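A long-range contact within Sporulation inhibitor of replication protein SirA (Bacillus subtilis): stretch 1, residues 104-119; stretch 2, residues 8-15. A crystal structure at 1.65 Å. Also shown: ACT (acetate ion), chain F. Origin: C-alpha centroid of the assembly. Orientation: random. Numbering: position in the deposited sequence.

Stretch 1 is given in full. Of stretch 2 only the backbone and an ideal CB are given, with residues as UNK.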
# COMPACT_ATOMS: atom_id res chain seq x y z
N GLU A 104 3.39 -13.90 -0.59
CA GLU A 104 3.46 -12.77 -1.51
C GLU A 104 3.87 -11.44 -0.81
O GLU A 104 5.07 -11.25 -0.47
CB GLU A 104 2.20 -12.72 -2.43
CG GLU A 104 2.32 -13.83 -3.50
CD GLU A 104 1.03 -14.34 -4.09
OE1 GLU A 104 0.95 -15.57 -4.36
OE2 GLU A 104 0.13 -13.52 -4.32
N HIS A 105 2.92 -10.51 -0.64
CA HIS A 105 3.22 -9.24 -0.03
C HIS A 105 2.62 -9.15 1.33
O HIS A 105 2.74 -8.12 1.92
CB HIS A 105 2.69 -7.98 -0.80
CG HIS A 105 3.45 -7.63 -2.03
ND1 HIS A 105 3.73 -6.32 -2.37
CD2 HIS A 105 3.99 -8.39 -3.01
CE1 HIS A 105 4.37 -6.28 -3.52
NE2 HIS A 105 4.55 -7.53 -3.93
N MET A 106 2.06 -10.23 1.88
CA MET A 106 1.31 -10.06 3.13
C MET A 106 1.82 -11.10 4.15
O MET A 106 2.07 -12.25 3.78
CB MET A 106 -0.23 -10.22 2.91
CG MET A 106 -1.15 -10.44 4.14
SD MET A 106 -2.84 -10.78 3.48
CE MET A 106 -2.71 -12.54 3.20
N ILE A 107 1.88 -10.67 5.39
CA ILE A 107 1.96 -11.59 6.56
C ILE A 107 0.67 -11.51 7.38
O ILE A 107 0.15 -10.44 7.63
CB ILE A 107 3.16 -11.19 7.44
CG1 ILE A 107 4.44 -11.61 6.71
CG2 ILE A 107 3.14 -11.92 8.78
CD1 ILE A 107 5.68 -10.99 7.28
N GLU A 108 0.16 -12.65 7.84
CA GLU A 108 -1.01 -12.65 8.68
C GLU A 108 -0.58 -13.36 9.96
O GLU A 108 0.07 -14.42 9.93
CB GLU A 108 -2.13 -13.42 8.09
CG GLU A 108 -3.09 -12.75 7.19
CD GLU A 108 -4.32 -13.63 6.98
OE1 GLU A 108 -5.19 -13.88 7.87
OE2 GLU A 108 -4.36 -14.13 5.90
N ILE A 109 -0.97 -12.78 11.08
CA ILE A 109 -0.69 -13.35 12.40
C ILE A 109 -2.03 -13.46 13.17
O ILE A 109 -2.79 -12.52 13.24
CB ILE A 109 0.31 -12.53 13.16
CG1 ILE A 109 1.69 -12.54 12.45
CG2 ILE A 109 0.42 -12.97 14.61
CD1 ILE A 109 2.66 -11.48 12.91
N VAL A 110 -2.26 -14.63 13.78
CA VAL A 110 -3.37 -14.80 14.73
C VAL A 110 -2.76 -15.19 16.06
O VAL A 110 -1.94 -16.03 16.10
CB VAL A 110 -4.37 -15.91 14.23
CG1 VAL A 110 -5.46 -16.14 15.26
CG2 VAL A 110 -4.92 -15.54 12.86
N ALA A 111 -3.17 -14.53 17.14
CA ALA A 111 -2.64 -14.79 18.45
C ALA A 111 -3.67 -14.82 19.56
O ALA A 111 -4.62 -14.08 19.52
CB ALA A 111 -1.54 -13.80 18.80
N SER A 112 -3.41 -15.63 20.59
CA SER A 112 -4.25 -15.74 21.79
C SER A 112 -3.39 -15.87 23.03
O SER A 112 -2.27 -16.31 22.93
CB SER A 112 -5.21 -16.91 21.69
OG SER A 112 -4.54 -18.12 21.71
N GLY A 113 -3.95 -15.55 24.19
CA GLY A 113 -3.20 -15.56 25.40
C GLY A 113 -2.37 -14.32 25.59
O GLY A 113 -2.79 -13.24 25.18
N ASP A 114 -1.22 -14.47 26.26
CA ASP A 114 -0.34 -13.37 26.58
C ASP A 114 0.12 -12.68 25.29
O ASP A 114 0.31 -13.37 24.24
CB ASP A 114 0.88 -13.89 27.38
CG ASP A 114 0.56 -14.15 28.84
OD1 ASP A 114 -0.65 -14.06 29.24
OD2 ASP A 114 1.55 -14.40 29.60
N TYR A 115 0.30 -11.36 25.34
CA TYR A 115 0.81 -10.59 24.20
C TYR A 115 2.22 -10.99 23.79
O TYR A 115 2.68 -10.65 22.66
CB TYR A 115 0.74 -9.08 24.54
CG TYR A 115 -0.66 -8.49 24.40
CD1 TYR A 115 -1.27 -8.44 23.15
CD2 TYR A 115 -1.35 -7.94 25.49
CE1 TYR A 115 -2.54 -7.87 23.00
CE2 TYR A 115 -2.62 -7.37 25.33
CZ TYR A 115 -3.21 -7.37 24.08
OH TYR A 115 -4.44 -6.81 23.88
N GLU A 116 2.90 -11.72 24.66
CA GLU A 116 4.15 -12.39 24.24
C GLU A 116 4.03 -13.22 22.95
O GLU A 116 5.02 -13.39 22.21
CB GLU A 116 4.74 -13.27 25.36
CG GLU A 116 6.13 -13.76 25.03
CD GLU A 116 7.15 -12.62 24.73
OE1 GLU A 116 7.10 -11.56 25.41
OE2 GLU A 116 8.00 -12.77 23.80
N ALA A 117 2.83 -13.78 22.72
CA ALA A 117 2.63 -14.69 21.60
C ALA A 117 2.96 -14.03 20.24
O ALA A 117 3.80 -14.51 19.50
CB ALA A 117 1.19 -15.29 21.63
N GLU A 118 2.31 -12.93 19.94
CA GLU A 118 2.59 -12.19 18.70
C GLU A 118 3.94 -11.47 18.76
O GLU A 118 4.60 -11.31 17.72
CB GLU A 118 1.47 -11.19 18.29
CG GLU A 118 1.07 -10.14 19.30
CD GLU A 118 -0.14 -10.58 20.10
OE1 GLU A 118 0.02 -11.58 20.86
OE2 GLU A 118 -1.21 -9.96 19.98
N THR A 119 4.38 -11.12 19.97
CA THR A 119 5.62 -10.39 20.16
C THR A 119 6.80 -11.23 19.65
O THR A 119 7.76 -10.68 19.13
CB THR A 119 5.80 -10.00 21.64
OG1 THR A 119 4.77 -9.05 21.99
CG2 THR A 119 7.16 -9.39 21.87
N UNK A 8 -8.70 -12.84 21.13
CA UNK A 8 -7.90 -13.25 19.93
C UNK A 8 -7.52 -12.01 19.05
O UNK A 8 -8.39 -11.15 18.73
CB UNK A 8 -8.69 -14.25 19.09
N UNK A 9 -6.24 -11.91 18.70
CA UNK A 9 -5.75 -10.85 17.84
C UNK A 9 -5.50 -11.38 16.42
O UNK A 9 -5.15 -12.54 16.24
CB UNK A 9 -4.47 -10.24 18.42
N UNK A 10 -5.78 -10.55 15.42
CA UNK A 10 -5.59 -10.95 14.02
C UNK A 10 -4.99 -9.77 13.30
O UNK A 10 -5.64 -8.73 13.12
CB UNK A 10 -6.90 -11.39 13.36
N UNK A 11 -3.70 -9.89 12.96
CA UNK A 11 -2.99 -8.78 12.31
C UNK A 11 -2.71 -9.12 10.85
O UNK A 11 -2.32 -10.28 10.51
CB UNK A 11 -1.68 -8.47 13.04
N UNK A 12 -2.89 -8.11 9.99
CA UNK A 12 -2.38 -8.13 8.62
C UNK A 12 -1.17 -7.19 8.62
O UNK A 12 -1.28 -6.03 9.07
CB UNK A 12 -3.44 -7.71 7.60
N UNK A 13 -0.03 -7.73 8.18
CA UNK A 13 1.24 -7.02 8.28
C UNK A 13 1.85 -6.93 6.91
O UNK A 13 1.94 -7.93 6.18
CB UNK A 13 2.20 -7.71 9.26
N UNK A 14 2.13 -5.68 6.49
CA UNK A 14 2.77 -5.42 5.18
C UNK A 14 4.10 -4.71 5.35
O UNK A 14 4.31 -3.99 6.32
CB UNK A 14 1.85 -4.58 4.29
N UNK A 15 5.00 -4.96 4.39
CA UNK A 15 6.30 -4.33 4.31
C UNK A 15 6.15 -3.10 3.39
O UNK A 15 5.99 -3.26 2.16
CB UNK A 15 7.36 -5.30 3.79
C ACT F . -11.53 -12.07 11.43
O ACT F . -10.53 -11.72 12.10
OXT ACT F . -11.41 -12.49 10.23
CH3 ACT F . -12.91 -11.98 12.03

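Strand 9-15 runs antiparallel to strand 106-113; because the chain is extended, successive side chains alternate between the face bearing Met106, Glu108 and Val110 and the face bearing Ile107, Ile109 and Ala111.

At position 8 the CA-to-CB bond points sideways, with Ser112 CB 5.1 Å and Val110 CG1 5.4 Å from the ideal CB. Little constrains the choice, and many polar or flexible side chains would fit. The residue is Glu8, whose OE1 comes within 3.3 Å of Val110 CG1.

Position 9 shares its face with Ala111, whose small side chain leaves room, and the ideal CB is 3.6 Å from Glu118 OE2. A carboxylate beside the carbonyls of Gly113 and Asp114 calls for a donor, preferably a cation; lysine or arginine would answer. Arg9 is found, its backbone paired with Ala111 (Arg9 N to Ala111 O, 2.8 Å). NE and NH1 each donate to Glu118, at 2.8 Å to OE2 and 2.8 Å to OE1 respectively, forming a salt bridge. NH2 reaches Gly113 O at 2.9 Å. Tyr115 CE1 lies over one guanidinium face, Ala111 O and Ser112 CA over the opposite one.

Position 10 faces Val110, with the Glu108 carboxylate further along the same face. A basic side chain, or a polar one with a donor, would suit. His10 donates from NE2 to Glu108 OE1 (2.7 Å), while Val110 CG2 makes an off-centre CH-pi contact with its ring. The other nitrogen, ND1, donates to acetate O at 2.7 Å.

At position 11 the neighbour is Ile109, and the Glu118 carboxylate lies further off on the same face. A long side chain, apolar along its length and ending in a donor, would serve both. Tyr11 packs CD2 against Ile109 CG2 (4.1 Å), and its OH donates to Glu118 OE2 at 2.6 Å, the carboxylate oxygen that Arg9 NE also uses.

Position 12 lies between the side chains of Met106 and Glu108, so an aromatic, aliphatic or basic residue is plausible. Tyr12 presents its ring edge to Met106 SD, 3.8 Å from CD2, and CE2 lies 3.6 Å from Glu108 CD.

Position 13 pairs with Ile107, and Ile109 CD1 is also near; valine, isoleucine or threonine would fit. Thr13 sets CB 4.1 Å from Ile107 CB, but its OG1 finds no partner.

At position 14 CA-to-CB points to the face that carries Met106, and the ideal CB is 4.3 Å from His105 O, favouring a large apolar or aromatic group. Tyr14 places CE2 4.0 Å from Met106 CB.

Position 15 has nothing of stretch 1 near its CB; it is Leu15, whose N is bridged by a water to His105 O.

Stretch 2 8-15: ERHYYTYL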
# COMPACT_ATOMS: atom_id res chain seq x y z
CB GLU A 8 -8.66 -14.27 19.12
CG GLU A 8 -7.87 -15.09 18.17
CD GLU A 8 -7.49 -16.42 18.77
OE1 GLU A 8 -6.54 -17.02 18.24
OE2 GLU A 8 -8.15 -16.86 19.76
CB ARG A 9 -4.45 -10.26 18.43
CG ARG A 9 -4.65 -9.42 19.67
CD ARG A 9 -4.75 -10.26 20.94
NE ARG A 9 -3.51 -10.96 21.20
CZ ARG A 9 -3.33 -11.81 22.20
NH1 ARG A 9 -2.14 -12.38 22.40
NH2 ARG A 9 -4.35 -12.11 22.98
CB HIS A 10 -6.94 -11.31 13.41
CG HIS A 10 -6.86 -11.85 12.01
ND1 HIS A 10 -7.97 -12.20 11.26
CD2 HIS A 10 -5.79 -12.21 11.27
CE1 HIS A 10 -7.57 -12.71 10.10
NE2 HIS A 10 -6.25 -12.73 10.09
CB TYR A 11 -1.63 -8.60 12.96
CG TYR A 11 -1.64 -8.35 14.40
CD1 TYR A 11 -1.81 -7.09 14.91
CD2 TYR A 11 -1.49 -9.44 15.30
CE1 TYR A 11 -1.80 -6.89 16.28
CE2 TYR A 11 -1.45 -9.24 16.64
CZ TYR A 11 -1.60 -7.98 17.14
OH TYR A 11 -1.54 -7.87 18.53
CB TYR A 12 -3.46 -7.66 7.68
CG TYR A 12 -4.61 -8.62 7.58
CD1 TYR A 12 -5.60 -8.60 8.50
CD2 TYR A 12 -4.71 -9.51 6.55
CE1 TYR A 12 -6.70 -9.46 8.40
CE2 TYR A 12 -5.75 -10.35 6.44
CZ TYR A 12 -6.78 -10.33 7.37
OH TYR A 12 -7.82 -11.28 7.20
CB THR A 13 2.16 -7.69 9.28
OG1 THR A 13 1.51 -7.80 10.55
CG2 THR A 13 3.42 -6.90 9.50
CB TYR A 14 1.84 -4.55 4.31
CG TYR A 14 0.62 -5.26 3.78
CD1 TYR A 14 -0.54 -5.37 4.56
CD2 TYR A 14 0.58 -5.71 2.49
CE1 TYR A 14 -1.68 -5.97 4.05
CE2 TYR A 14 -0.56 -6.32 1.95
CZ TYR A 14 -1.68 -6.46 2.74
OH TYR A 14 -2.79 -7.04 2.25
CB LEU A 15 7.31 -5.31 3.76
CG LEU A 15 8.75 -4.85 3.78
CD1 LEU A 15 9.16 -4.33 5.14
CD2 LEU A 15 9.69 -5.94 3.29
O HOH W 1 4.31 -6.18 1.95
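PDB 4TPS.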